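3'-5'-exonuclease (Saccharomyces cerevisiae, PDB 3E2V) probably cleaves double-stranded DNA as an endonuclease and trims it from the 3' end as an exonuclease, as a member of the metal-dependent TatD-type hydrolase family. Local coordinates at residues L44-Q49 with E348-V353; G88-C93 with G163-R168; T154-I159 with D192-Y197; S205-F210 with Q263-L268; R326-P331 with M362-I367. All coordinates share one frame; numbering follows the deposited sequence.

Contact 1: L44-Q49 with E348-V353; sequences LERAAQ and EELYMV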
# COMPACT_ATOMS: atom_id res chain seq x y z
N LEU A 44 2.42 14.62 -10.13
CA LEU A 44 2.57 13.51 -11.06
C LEU A 44 3.57 13.85 -12.16
O LEU A 44 4.32 12.97 -12.58
CB LEU A 44 1.21 13.07 -11.61
CG LEU A 44 0.26 12.47 -10.55
CD1 LEU A 44 -1.18 12.40 -11.05
CD2 LEU A 44 0.72 11.08 -10.05
N GLU A 45 3.58 15.10 -12.60
CA GLU A 45 4.59 15.58 -13.55
C GLU A 45 6.01 15.46 -12.98
O GLU A 45 6.94 15.03 -13.69
CB GLU A 45 4.27 17.01 -14.00
CG GLU A 45 2.97 17.08 -14.80
CD GLU A 45 2.47 18.48 -15.11
OE1 GLU A 45 3.03 19.48 -14.60
OE2 GLU A 45 1.50 18.58 -15.90
N ARG A 46 6.20 15.81 -11.71
CA ARG A 46 7.50 15.65 -11.05
C ARG A 46 7.91 14.18 -11.02
O ARG A 46 9.07 13.84 -11.30
CB ARG A 46 7.49 16.21 -9.62
CG ARG A 46 7.42 17.72 -9.57
CD ARG A 46 7.62 18.23 -8.17
NE ARG A 46 6.49 18.00 -7.25
CZ ARG A 46 5.41 18.79 -7.18
NH1 ARG A 46 5.24 19.80 -8.04
NH2 ARG A 46 4.47 18.52 -6.28
N ALA A 47 6.97 13.30 -10.68
CA ALA A 47 7.27 11.88 -10.64
C ALA A 47 7.69 11.34 -12.02
O ALA A 47 8.65 10.58 -12.14
CB ALA A 47 6.07 11.10 -10.07
N ALA A 48 6.96 11.74 -13.06
CA ALA A 48 7.24 11.28 -14.43
C ALA A 48 8.63 11.75 -14.87
O ALA A 48 9.39 11.01 -15.51
CB ALA A 48 6.19 11.78 -15.39
N GLN A 49 8.97 12.97 -14.49
CA GLN A 49 10.28 13.54 -14.81
C GLN A 49 11.40 12.75 -14.12
O GLN A 49 12.52 12.68 -14.64
CB GLN A 49 10.32 15.02 -14.42
CG GLN A 49 11.60 15.72 -14.88
CD GLN A 49 11.51 17.23 -14.79
OE1 GLN A 49 10.48 17.83 -15.12
NE2 GLN A 49 12.59 17.83 -14.34
N GLU A 348 6.01 27.83 -14.39
CA GLU A 348 6.21 26.55 -15.06
C GLU A 348 7.13 25.62 -14.27
O GLU A 348 6.96 24.40 -14.34
CB GLU A 348 6.73 26.75 -16.48
CG GLU A 348 5.68 27.28 -17.45
CD GLU A 348 4.47 26.36 -17.57
OE1 GLU A 348 4.65 25.16 -17.88
OE2 GLU A 348 3.33 26.84 -17.37
N GLU A 349 8.06 26.18 -13.50
CA GLU A 349 8.97 25.39 -12.65
C GLU A 349 8.18 24.66 -11.55
O GLU A 349 7.19 25.19 -11.05
CB GLU A 349 10.06 26.25 -12.03
CG GLU A 349 11.03 25.46 -11.17
CD GLU A 349 12.25 26.25 -10.74
OE1 GLU A 349 12.36 27.44 -11.11
OE2 GLU A 349 13.08 25.68 -10.00
N LEU A 350 8.65 23.47 -11.19
CA LEU A 350 7.95 22.58 -10.27
C LEU A 350 8.58 22.61 -8.89
O LEU A 350 9.81 22.54 -8.74
CB LEU A 350 7.98 21.16 -10.84
CG LEU A 350 7.23 20.95 -12.16
CD1 LEU A 350 7.62 19.61 -12.80
CD2 LEU A 350 5.72 21.06 -12.01
N TYR A 351 7.73 22.70 -7.87
CA TYR A 351 8.17 22.84 -6.48
C TYR A 351 7.53 21.81 -5.58
O TYR A 351 6.37 21.45 -5.78
CB TYR A 351 7.77 24.21 -5.93
CG TYR A 351 8.58 25.38 -6.45
CD1 TYR A 351 9.61 25.91 -5.67
CD2 TYR A 351 8.30 25.96 -7.68
CE1 TYR A 351 10.35 27.00 -6.12
CE2 TYR A 351 9.06 27.04 -8.15
CZ TYR A 351 10.06 27.54 -7.35
OH TYR A 351 10.81 28.62 -7.79
N MET A 352 8.30 21.36 -4.58
CA MET A 352 7.84 20.42 -3.54
C MET A 352 7.57 21.17 -2.25
O MET A 352 7.94 22.35 -2.12
CB MET A 352 8.90 19.33 -3.28
CG MET A 352 9.34 18.58 -4.54
SD MET A 352 10.67 17.32 -4.37
CE MET A 352 9.77 16.00 -3.55
N VAL A 353 6.92 20.49 -1.32
CA VAL A 353 6.61 21.06 -0.01
C VAL A 353 7.46 20.37 1.04
O VAL A 353 7.46 19.14 1.14
CB VAL A 353 5.11 20.90 0.32
CG1 VAL A 353 4.85 21.33 1.77
CG2 VAL A 353 4.25 21.69 -0.68
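Leu350 meets Arg46 of helix 40-49 through the aliphatic part of the arginine chain. Its CB lies 3.7 Å from Arg46 CG, and CD1 packs against the same methylene group. The two branches then part: CD1 reaches Gln49 OE1 at 4.1 Å, while CD2 reaches Glu45 OE1 at the same distance, so that one leucine is bordered by three residues of the helix face. At Tyr351 the contact passes to the backbone. Its carbonyl O sits 3.0 Å above the Arg46 guanidinium plane, offset toward the rim; the approach to NH1 is equally short, but the angle is poor for a hydrogen bond. The Tyr351 CB points away from the helix, and its side chain packs on Lys334 and Val336 of strand 334-336, with which strand 351-353 forms a parallel sheet. Met352 adds CG, 4.0 Å from Arg46 NE. The arginine's bend at chi3 (-73°) places NE beside this methylene.

The charged end of Arg46 is held from outside the contact, NE by a salt bridge to Glu358 and NH2 by one to Asp39. Arg46 thus covers the leucine with its methylene groups, while the two carboxylates, and probably the carbonyl over its face, would largely offset its buried charge.

Contact 2: G88-C93 with G163-R168; sequences GVHPCC and GLDYDR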
# COMPACT_ATOMS: atom_id res chain seq x y z
N GLY A 88 -10.35 -1.87 -0.50
CA GLY A 88 -10.29 -2.66 0.73
C GLY A 88 -10.47 -1.80 1.95
O GLY A 88 -10.50 -0.59 1.85
N VAL A 89 -10.60 -2.45 3.11
CA VAL A 89 -10.73 -1.73 4.39
C VAL A 89 -9.59 -2.11 5.33
O VAL A 89 -9.43 -3.28 5.67
CB VAL A 89 -12.09 -2.00 5.08
CG1 VAL A 89 -12.25 -1.15 6.33
CG2 VAL A 89 -13.22 -1.69 4.11
N HIS A 90 -8.80 -1.11 5.69
CA HIS A 90 -7.58 -1.23 6.49
C HIS A 90 -7.98 -1.46 7.95
O HIS A 90 -9.07 -1.07 8.36
CB HIS A 90 -6.88 0.12 6.28
CG HIS A 90 -5.58 0.31 6.98
ND1 HIS A 90 -5.46 0.46 8.34
CD2 HIS A 90 -4.34 0.55 6.47
CE1 HIS A 90 -4.20 0.72 8.65
NE2 HIS A 90 -3.51 0.80 7.54
N PRO A 91 -7.11 -2.12 8.73
CA PRO A 91 -7.42 -2.30 10.15
C PRO A 91 -7.79 -1.00 10.90
O PRO A 91 -8.57 -1.08 11.86
CB PRO A 91 -6.15 -2.97 10.71
CG PRO A 91 -5.09 -2.73 9.65
CD PRO A 91 -5.84 -2.77 8.36
N CYS A 92 -7.31 0.17 10.45
CA CYS A 92 -7.70 1.50 10.98
C CYS A 92 -9.20 1.66 11.04
O CYS A 92 -9.74 2.41 11.85
CB CYS A 92 -7.22 2.67 10.07
SG CYS A 92 -7.88 2.68 8.32
N CYS A 93 -9.87 1.01 10.10
CA CYS A 93 -11.15 1.49 9.65
C CYS A 93 -12.22 0.41 9.66
O CYS A 93 -13.33 0.63 9.16
CB CYS A 93 -10.98 2.08 8.25
SG CYS A 93 -9.79 3.52 8.23
N GLY A 163 -5.40 -6.07 6.58
CA GLY A 163 -4.44 -6.75 7.43
C GLY A 163 -4.64 -6.42 8.88
O GLY A 163 -5.78 -6.27 9.35
N LEU A 164 -3.52 -6.30 9.60
CA LEU A 164 -3.54 -6.12 11.05
C LEU A 164 -2.59 -5.01 11.44
O LEU A 164 -1.49 -4.91 10.87
CB LEU A 164 -3.15 -7.42 11.75
CG LEU A 164 -4.00 -8.67 11.49
CD1 LEU A 164 -3.45 -9.87 12.25
CD2 LEU A 164 -5.43 -8.43 11.92
N ASP A 165 -2.97 -4.19 12.42
CA ASP A 165 -2.11 -3.13 12.91
C ASP A 165 -2.26 -3.00 14.41
O ASP A 165 -3.17 -2.35 14.89
CB ASP A 165 -2.45 -1.80 12.23
CG ASP A 165 -1.42 -0.71 12.51
OD1 ASP A 165 -0.74 -0.75 13.55
OD2 ASP A 165 -1.27 0.19 11.65
N TYR A 166 -1.35 -3.63 15.12
CA TYR A 166 -1.41 -3.68 16.58
C TYR A 166 -0.80 -2.44 17.24
O TYR A 166 -0.80 -2.35 18.46
CB TYR A 166 -0.79 -4.99 17.08
CG TYR A 166 -1.64 -6.24 16.77
CD1 TYR A 166 -2.82 -6.15 16.03
CD2 TYR A 166 -1.25 -7.50 17.23
CE1 TYR A 166 -3.58 -7.29 15.74
CE2 TYR A 166 -2.02 -8.66 16.95
CZ TYR A 166 -3.18 -8.54 16.21
OH TYR A 166 -3.93 -9.65 15.94
N ASP A 167 -0.30 -1.51 16.43
CA ASP A 167 0.09 -0.18 16.94
C ASP A 167 -1.11 0.76 16.97
O ASP A 167 -0.97 1.93 17.35
CB ASP A 167 1.15 0.47 16.05
CG ASP A 167 2.53 -0.15 16.21
OD1 ASP A 167 2.68 -1.21 16.85
OD2 ASP A 167 3.50 0.46 15.70
N ARG A 168 -2.28 0.28 16.54
CA ARG A 168 -3.46 1.15 16.37
C ARG A 168 -4.72 0.61 17.04
O ARG A 168 -5.82 0.77 16.53
CB ARG A 168 -3.71 1.40 14.89
CG ARG A 168 -2.59 2.15 14.16
CD ARG A 168 -2.58 3.64 14.46
NE ARG A 168 -1.56 4.38 13.70
CZ ARG A 168 -0.26 4.40 13.98
NH1 ARG A 168 0.23 3.71 15.00
NH2 ARG A 168 0.57 5.12 13.22
O HOH W 1 -8.25 -5.36 7.14
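The backbones of Pro91 and Leu164 come closest, their CA atoms 5.5 Å apart, where the loop after strand 82-87 passes the end of strand 156-165 and its type I turn from Asp165 to Arg168. Pro91 carries most of the packing. Its CB, CG and CD all lie about 3.6 Å from Gly163 O, and CG also meets Asp165 CB at 3.8 Å. Gly163 has backbone angles (phi 156°, psi -143°) that would drive any CB into the carbonyl O of the residue before, a conformation that requires glycine. Water 1 bridges the backbones beside the proline ring, 2.8 Å from Val89 O and accepting from Gly163 N at 3.0 Å.

Asp165 OD2 lies near the plane of the His90 ring, 4.2 Å from the edge atom CE1. The adjacent ring atom, ND1, is held within its own loop: Cys92 N donates to His90 ND1 at 2.8 Å, in the ring plane and nearly straight (168°). The next residue, Cys93, forms a disulfide with Cys92. Asp165 OD1 accepts from Asp167 N, which closes an Asx turn, whereas OD2 is taken by Arg204 in a salt bridge and by His202 in a hydrogen bond.

Beyond His90 lie Glu161, which binds magnesium in another structure of this protein but not in this model, and, about 6 Å from the histidine side chain, the bound magnesium ion. With ND1 engaged by a backbone N-H and the aspartate gripped by several donors, the ring and the carboxylate are set in definite orientations at the rim of the metal site.

Contact 3: T154-I159 with D192-Y197; sequences TSFRSI and DKLSSY
Tyr197 and Phe156 form the apolar centre of this contact, which belongs to the beta/alpha barrel of the TatD family: the weakly bonded helix 192-195 and the residues after it are the last part of the connection from strand 156-165, by way of helix 174-187, to strand 199-204. Tyr197 CE2 stands 3.4 Å above the Phe156 plane, over its centre. The rings are oblique, their planes at 39°. Phe156 CG is anti to the backbone N (chi1 167°), and the ring edge meets Leu194 CD2, with Phe156 CE2 4.3 Å from that methyl. Ile159 adds the tip of its chain, CD1, which reaches Tyr197 CB at 3.9 Å and also touches Leu194 CB. Further out, Tyr197 CD2 rests against the peptide joining Arg157 and Ser158, 3.6 Å from Ser158 N. Outside the two segments, Ala149 of helix 132-149 touches Tyr197.

At the polar edge, Thr154 turns its CG2 toward the tyrosine hydroxyl, tip to tip. Its OG1 closes an ST turn by accepting from Phe156 N and is also hydrogen-bonded to Gln148 O. Arg157 NE donates to Thr154 O, nearly in line with the carbonyl bond, which ties the start of the strand to the loop before it. The hydroxyl of Tyr197 donates to Phe156 O at 2.8 Å, the OH lying above the carbonyl plane, 35° out of it.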
# COMPACT_ATOMS: atom_id res chain seq x y z
N THR A 154 -9.85 -1.96 -16.55
CA THR A 154 -10.04 -1.36 -15.22
C THR A 154 -8.74 -0.92 -14.54
O THR A 154 -7.71 -1.56 -14.69
CB THR A 154 -10.80 -2.32 -14.28
OG1 THR A 154 -11.05 -1.64 -13.04
CG2 THR A 154 -10.02 -3.61 -14.02
N SER A 155 -8.84 0.18 -13.79
CA SER A 155 -7.73 0.69 -12.98
C SER A 155 -7.65 0.01 -11.62
O SER A 155 -6.65 0.18 -10.92
CB SER A 155 -7.85 2.20 -12.75
OG SER A 155 -8.00 2.91 -13.97
N PHE A 156 -8.70 -0.73 -11.25
CA PHE A 156 -8.71 -1.50 -9.99
C PHE A 156 -7.83 -2.74 -10.16
O PHE A 156 -8.19 -3.64 -10.92
CB PHE A 156 -10.16 -1.90 -9.66
CG PHE A 156 -10.32 -2.95 -8.58
CD1 PHE A 156 -9.57 -2.91 -7.40
CD2 PHE A 156 -11.27 -3.94 -8.73
CE1 PHE A 156 -9.75 -3.88 -6.40
CE2 PHE A 156 -11.47 -4.90 -7.75
CZ PHE A 156 -10.70 -4.88 -6.58
N ARG A 157 -6.69 -2.79 -9.47
CA ARG A 157 -5.70 -3.86 -9.72
C ARG A 157 -5.30 -4.69 -8.51
O ARG A 157 -4.59 -5.67 -8.67
CB ARG A 157 -4.41 -3.31 -10.36
CG ARG A 157 -4.56 -2.72 -11.78
CD ARG A 157 -5.00 -3.75 -12.81
NE ARG A 157 -5.18 -3.15 -14.13
CZ ARG A 157 -4.23 -3.06 -15.06
NH1 ARG A 157 -3.00 -3.51 -14.84
NH2 ARG A 157 -4.50 -2.49 -16.24
N SER A 158 -5.75 -4.33 -7.31
CA SER A 158 -5.33 -5.08 -6.12
C SER A 158 -6.35 -4.91 -5.00
O SER A 158 -6.93 -3.83 -4.84
CB SER A 158 -3.96 -4.57 -5.65
OG SER A 158 -3.47 -5.32 -4.53
N ILE A 159 -6.57 -5.98 -4.24
CA ILE A 159 -7.47 -5.94 -3.08
C ILE A 159 -6.64 -5.60 -1.85
O ILE A 159 -5.68 -6.31 -1.53
CB ILE A 159 -8.22 -7.28 -2.94
CG1 ILE A 159 -9.24 -7.41 -4.09
CG2 ILE A 159 -8.90 -7.40 -1.58
CD1 ILE A 159 -9.76 -8.84 -4.33
N ASP A 192 -13.87 -16.26 -9.47
CA ASP A 192 -12.60 -16.46 -10.19
C ASP A 192 -11.83 -15.17 -10.47
O ASP A 192 -10.61 -15.14 -10.36
CB ASP A 192 -12.80 -17.26 -11.48
CG ASP A 192 -13.17 -18.71 -11.24
OD1 ASP A 192 -13.08 -19.21 -10.09
OD2 ASP A 192 -13.56 -19.38 -12.22
N LYS A 193 -12.55 -14.11 -10.82
CA LYS A 193 -11.89 -12.87 -11.20
C LYS A 193 -11.18 -12.25 -10.00
O LYS A 193 -9.99 -11.94 -10.08
CB LYS A 193 -12.88 -11.88 -11.80
CG LYS A 193 -12.21 -10.70 -12.53
CD LYS A 193 -13.24 -9.66 -13.02
CE LYS A 193 -14.09 -10.16 -14.18
NZ LYS A 193 -15.23 -9.22 -14.51
N LEU A 194 -11.89 -12.11 -8.88
CA LEU A 194 -11.27 -11.56 -7.68
C LEU A 194 -10.17 -12.47 -7.14
O LEU A 194 -9.18 -11.98 -6.62
CB LEU A 194 -12.30 -11.28 -6.60
CG LEU A 194 -13.38 -10.23 -6.94
CD1 LEU A 194 -14.21 -9.91 -5.71
CD2 LEU A 194 -12.78 -8.96 -7.56
N SER A 195 -10.34 -13.78 -7.28
CA SER A 195 -9.34 -14.73 -6.78
C SER A 195 -7.96 -14.54 -7.39
O SER A 195 -6.95 -14.92 -6.79
CB SER A 195 -9.81 -16.18 -6.99
OG SER A 195 -10.92 -16.49 -6.16
N SER A 196 -7.91 -13.95 -8.58
CA SER A 196 -6.64 -13.75 -9.29
C SER A 196 -5.97 -12.43 -8.89
O SER A 196 -4.80 -12.23 -9.18
CB SER A 196 -6.88 -13.75 -10.81
OG SER A 196 -7.65 -12.63 -11.23
N TYR A 197 -6.73 -11.55 -8.25
CA TYR A 197 -6.17 -10.25 -7.86
C TYR A 197 -5.08 -10.40 -6.80
O TYR A 197 -5.23 -11.18 -5.86
CB TYR A 197 -7.26 -9.34 -7.29
CG TYR A 197 -7.92 -8.45 -8.31
CD1 TYR A 197 -8.55 -8.98 -9.43
CD2 TYR A 197 -7.92 -7.07 -8.14
CE1 TYR A 197 -9.16 -8.13 -10.38
CE2 TYR A 197 -8.52 -6.22 -9.09
CZ TYR A 197 -9.13 -6.76 -10.19
OH TYR A 197 -9.73 -5.92 -11.13

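Contact 4: S205-F210 with Q263-L268; sequences SACDDF and QKLLNL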
# COMPACT_ATOMS: atom_id res chain seq x y z
N SER A 205 3.36 -4.88 13.75
CA SER A 205 3.44 -5.42 15.12
C SER A 205 2.49 -6.59 15.39
O SER A 205 2.07 -6.82 16.52
CB SER A 205 3.24 -4.31 16.16
OG SER A 205 4.14 -3.23 15.90
N ALA A 206 2.15 -7.32 14.33
CA ALA A 206 1.13 -8.36 14.39
C ALA A 206 1.57 -9.61 13.63
O ALA A 206 0.73 -10.32 13.10
CB ALA A 206 -0.17 -7.82 13.80
N CYS A 207 2.87 -9.88 13.57
CA CYS A 207 3.34 -10.88 12.62
C CYS A 207 2.74 -12.26 12.86
O CYS A 207 2.25 -12.90 11.92
CB CYS A 207 4.87 -10.93 12.60
SG CYS A 207 5.50 -11.85 11.15
N ASP A 208 2.77 -12.74 14.11
CA ASP A 208 2.30 -14.10 14.35
C ASP A 208 0.82 -14.27 14.00
O ASP A 208 0.45 -15.25 13.34
CB ASP A 208 2.57 -14.55 15.79
CG ASP A 208 4.03 -14.87 16.04
OD1 ASP A 208 4.81 -15.11 15.08
OD2 ASP A 208 4.41 -14.90 17.23
N ASP A 209 -0.03 -13.31 14.40
CA ASP A 209 -1.45 -13.40 14.09
C ASP A 209 -1.73 -13.25 12.59
O ASP A 209 -2.63 -13.89 12.06
CB ASP A 209 -2.25 -12.36 14.86
CG ASP A 209 -2.40 -12.70 16.35
OD1 ASP A 209 -1.92 -13.77 16.78
OD2 ASP A 209 -3.00 -11.90 17.08
N PHE A 210 -0.95 -12.40 11.93
CA PHE A 210 -1.08 -12.15 10.48
C PHE A 210 -0.76 -13.44 9.74
O PHE A 210 -1.53 -13.87 8.88
CB PHE A 210 -0.09 -11.03 10.14
CG PHE A 210 -0.04 -10.60 8.69
CD1 PHE A 210 -1.00 -9.73 8.17
CD2 PHE A 210 1.05 -10.94 7.90
CE1 PHE A 210 -0.90 -9.26 6.84
CE2 PHE A 210 1.16 -10.48 6.57
CZ PHE A 210 0.16 -9.65 6.05
N GLN A 263 11.61 -13.65 8.06
CA GLN A 263 11.70 -15.06 7.73
C GLN A 263 10.32 -15.74 7.84
O GLN A 263 9.98 -16.58 7.01
CB GLN A 263 12.77 -15.74 8.58
CG GLN A 263 14.18 -15.25 8.27
CD GLN A 263 14.54 -15.40 6.79
OE1 GLN A 263 14.33 -16.46 6.20
NE2 GLN A 263 15.07 -14.34 6.19
N LYS A 264 9.53 -15.36 8.84
CA LYS A 264 8.18 -15.92 8.94
C LYS A 264 7.36 -15.57 7.69
O LYS A 264 6.61 -16.42 7.18
CB LYS A 264 7.47 -15.41 10.19
CG LYS A 264 8.04 -15.98 11.51
CD LYS A 264 7.49 -15.25 12.72
CE LYS A 264 8.00 -15.90 13.99
NZ LYS A 264 7.60 -15.17 15.23
N LEU A 265 7.48 -14.34 7.21
CA LEU A 265 6.72 -13.93 6.03
C LEU A 265 7.21 -14.66 4.78
O LEU A 265 6.40 -15.16 3.99
CB LEU A 265 6.79 -12.41 5.85
CG LEU A 265 6.12 -11.57 6.95
CD1 LEU A 265 6.44 -10.11 6.71
CD2 LEU A 265 4.62 -11.78 6.95
N LEU A 266 8.53 -14.73 4.59
CA LEU A 266 9.08 -15.36 3.38
C LEU A 266 8.74 -16.84 3.31
O LEU A 266 8.54 -17.38 2.22
CB LEU A 266 10.60 -15.16 3.27
CG LEU A 266 11.06 -13.72 3.10
CD1 LEU A 266 12.58 -13.64 3.23
CD2 LEU A 266 10.63 -13.12 1.75
N ASN A 267 8.66 -17.48 4.47
CA ASN A 267 8.39 -18.91 4.55
C ASN A 267 6.91 -19.25 4.44
O ASN A 267 6.54 -20.40 4.17
CB ASN A 267 9.02 -19.48 5.83
CG ASN A 267 10.54 -19.57 5.75
OD1 ASN A 267 11.10 -19.86 4.69
ND2 ASN A 267 11.21 -19.31 6.86
N LEU A 268 6.05 -18.25 4.65
CA LEU A 268 4.61 -18.45 4.52
C LEU A 268 4.22 -18.93 3.11
O LEU A 268 3.39 -19.83 2.97
CB LEU A 268 3.88 -17.14 4.90
CG LEU A 268 2.38 -16.99 4.64
CD1 LEU A 268 1.59 -17.97 5.52
CD2 LEU A 268 1.98 -15.56 4.97
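Cys207 and Phe210 both have their gamma atoms anti to the backbone N (chi1 -165° and 180°), and their side chains meet Lys264 and Leu265 of helix 259-268. The phenyl ring presents its edge to Leu265: CD2 of the leucine lies near the ring plane, 3.7 Å from Phe210 CE2, and the two side chains cross at about a right angle. Cys207 SG sits between the neighbouring positions of the second helix, 4.2 Å from Lys264 CB and 4.3 Å from Leu265 CG.

Toward the surface, the extended chain of Lys264 runs past this sulfur to Asp208, whose CB points away from the second helix while its carboxylate comes back to it. Lys264 NZ donates to Asp208 OD1 at 2.8 Å, OD1 accepting through its syn lone pair, in a salt bridge on the solvent side of the contact. Lys264 CE is also within 3.5 Å of Asp208 OD1.

Phe210 continues inward to Leu201 and Met203 of strand 199-204 and Leu164 of strand 156-165. Neighbouring helices packed on each other and on the parallel strands are what the outer layer of a TIM barrel consists of; here a salt bridge joins two of them.

Contact 5: R326-P331 with M362-I367; sequences RDFEYP and MEQVAI
Phe328, in the loop after helix 316-325, directs its side chain onto helix 362-373, which packs outside the TatD-family barrel against strands 14-16 and 298-300. From CB, which points toward the helix, the chain continues to CG, anti to the backbone N (chi1 -173°). On the ring, CD1 comes to 3.8 Å from Ile367 CD1. The next atom, CE1, meets the same methyl and, on another side, Glu363 CD at 3.6 Å. At the tip, CZ touches Gln364 CG at 3.9 Å. Ile367 CD1 lies over the ring face, 17° off the normal through the centroid, a CH-pi contact, whereas Glu363 and Gln364 meet the edge. The carboxylate of Glu363 is turned 73° from the ring plane, and its OE1 forms a salt bridge with Arg50.

Tyr330 crosses Gln364 at about a right angle, its CD1 3.5 Å from Gln364 NE2; its hydroxyl is hydrogen-bonded to Ile309 O. Between the two aromatic residues, the carbonyl O of Glu329 accepts from two waters: water 2, which also donates to Glu363 OE2, and water 3, which accepts from Gln364 NE2 at 2.6 Å.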
# COMPACT_ATOMS: atom_id res chain seq x y z
N ARG A 326 27.99 11.05 -7.60
CA ARG A 326 27.15 10.51 -8.68
C ARG A 326 26.19 11.52 -9.30
O ARG A 326 25.23 11.12 -9.97
CB ARG A 326 26.40 9.27 -8.20
N ASP A 327 26.44 12.81 -9.09
CA ASP A 327 25.65 13.87 -9.72
C ASP A 327 24.17 13.87 -9.33
O ASP A 327 23.32 14.23 -10.15
CB ASP A 327 25.79 13.81 -11.25
N PHE A 328 23.87 13.49 -8.09
CA PHE A 328 22.48 13.33 -7.66
C PHE A 328 21.91 14.61 -7.03
O PHE A 328 22.54 15.22 -6.16
CB PHE A 328 22.33 12.15 -6.70
CG PHE A 328 20.90 11.83 -6.34
CD1 PHE A 328 20.05 11.26 -7.28
CD2 PHE A 328 20.40 12.13 -5.07
CE1 PHE A 328 18.71 10.98 -6.97
CE2 PHE A 328 19.07 11.84 -4.74
CZ PHE A 328 18.23 11.27 -5.70
N GLU A 329 20.71 14.98 -7.47
CA GLU A 329 20.02 16.16 -6.95
C GLU A 329 19.09 15.80 -5.79
O GLU A 329 18.13 15.03 -5.97
CB GLU A 329 19.25 16.86 -8.07
N TYR A 330 19.40 16.34 -4.61
CA TYR A 330 18.59 16.20 -3.40
C TYR A 330 18.34 17.61 -2.82
O TYR A 330 19.29 18.35 -2.56
CB TYR A 330 19.32 15.33 -2.36
CG TYR A 330 18.58 15.08 -1.06
CD1 TYR A 330 17.73 13.99 -0.91
CD2 TYR A 330 18.75 15.93 0.04
CE1 TYR A 330 17.06 13.74 0.29
CE2 TYR A 330 18.07 15.69 1.25
CZ TYR A 330 17.23 14.60 1.37
OH TYR A 330 16.57 14.35 2.55
N PRO A 331 17.06 18.00 -2.66
CA PRO A 331 15.87 17.30 -3.14
C PRO A 331 15.77 17.35 -4.67
O PRO A 331 16.53 18.06 -5.32
CB PRO A 331 14.72 18.09 -2.51
CG PRO A 331 15.28 19.47 -2.32
CD PRO A 331 16.71 19.25 -1.96
N MET A 362 10.98 7.94 -5.46
CA MET A 362 11.27 6.52 -5.70
C MET A 362 12.77 6.27 -5.90
O MET A 362 13.33 5.31 -5.36
CB MET A 362 10.49 6.03 -6.92
CG MET A 362 9.05 5.67 -6.57
SD MET A 362 8.82 4.17 -5.47
CE MET A 362 9.13 2.87 -6.74
N GLU A 363 13.40 7.14 -6.68
CA GLU A 363 14.81 7.00 -6.98
C GLU A 363 15.69 6.98 -5.73
O GLU A 363 16.73 6.31 -5.72
CB GLU A 363 15.27 8.09 -7.95
CG GLU A 363 15.13 9.51 -7.44
CD GLU A 363 15.50 10.54 -8.48
OE1 GLU A 363 16.03 10.17 -9.54
OE2 GLU A 363 15.25 11.74 -8.21
N GLN A 364 15.27 7.67 -4.67
CA GLN A 364 16.02 7.66 -3.42
C GLN A 364 15.93 6.30 -2.75
O GLN A 364 16.90 5.80 -2.21
CB GLN A 364 15.51 8.74 -2.46
CG GLN A 364 15.65 10.16 -2.96
CD GLN A 364 15.06 11.17 -2.01
OE1 GLN A 364 14.67 10.85 -0.91
NE2 GLN A 364 14.98 12.42 -2.46
N VAL A 365 14.74 5.70 -2.77
CA VAL A 365 14.59 4.37 -2.16
C VAL A 365 15.46 3.37 -2.93
O VAL A 365 16.16 2.56 -2.31
CB VAL A 365 13.11 3.93 -2.14
CG1 VAL A 365 12.93 2.62 -1.35
CG2 VAL A 365 12.25 5.04 -1.54
N ALA A 366 15.46 3.47 -4.26
CA ALA A 366 16.23 2.54 -5.09
C ALA A 366 17.74 2.68 -4.82
O ALA A 366 18.45 1.68 -4.69
CB ALA A 366 15.93 2.78 -6.57
N ILE A 367 18.21 3.92 -4.68
CA ILE A 367 19.64 4.15 -4.39
C ILE A 367 20.01 3.49 -3.08
O ILE A 367 21.00 2.76 -2.98
CB ILE A 367 19.94 5.66 -4.29
CG1 ILE A 367 20.01 6.25 -5.69
CG2 ILE A 367 21.26 5.91 -3.52
CD1 ILE A 367 19.90 7.79 -5.68
O HOH W 2 17.00 13.88 -8.41
O HOH W 3 16.30 13.59 -4.35

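Overall arrangement
Contacts 2, 3 and 4 follow one side of the eight-stranded parallel barrel. Contacts 2 and 3 share strand 156-165, their centres 21 Å apart and their segments alternating along the chain. Contact 4 comes later and touches contact 2, the centres 16 Å apart, where Asp167 meets Ser205 and Tyr166 meets Asp209. Contacts 1 and 5 lie on the same side of the chain's centre, their centres 15 Å apart, and their segments alternate along the chain, strand 351-353 preceding helix 362-373; contact 2 is on the opposite side from both. Contact 1 joins an early barrel helix to this late region and encloses contacts 2, 3 and 4 along the chain. Contact 2 borders the magnesium site; the others lie farther from it.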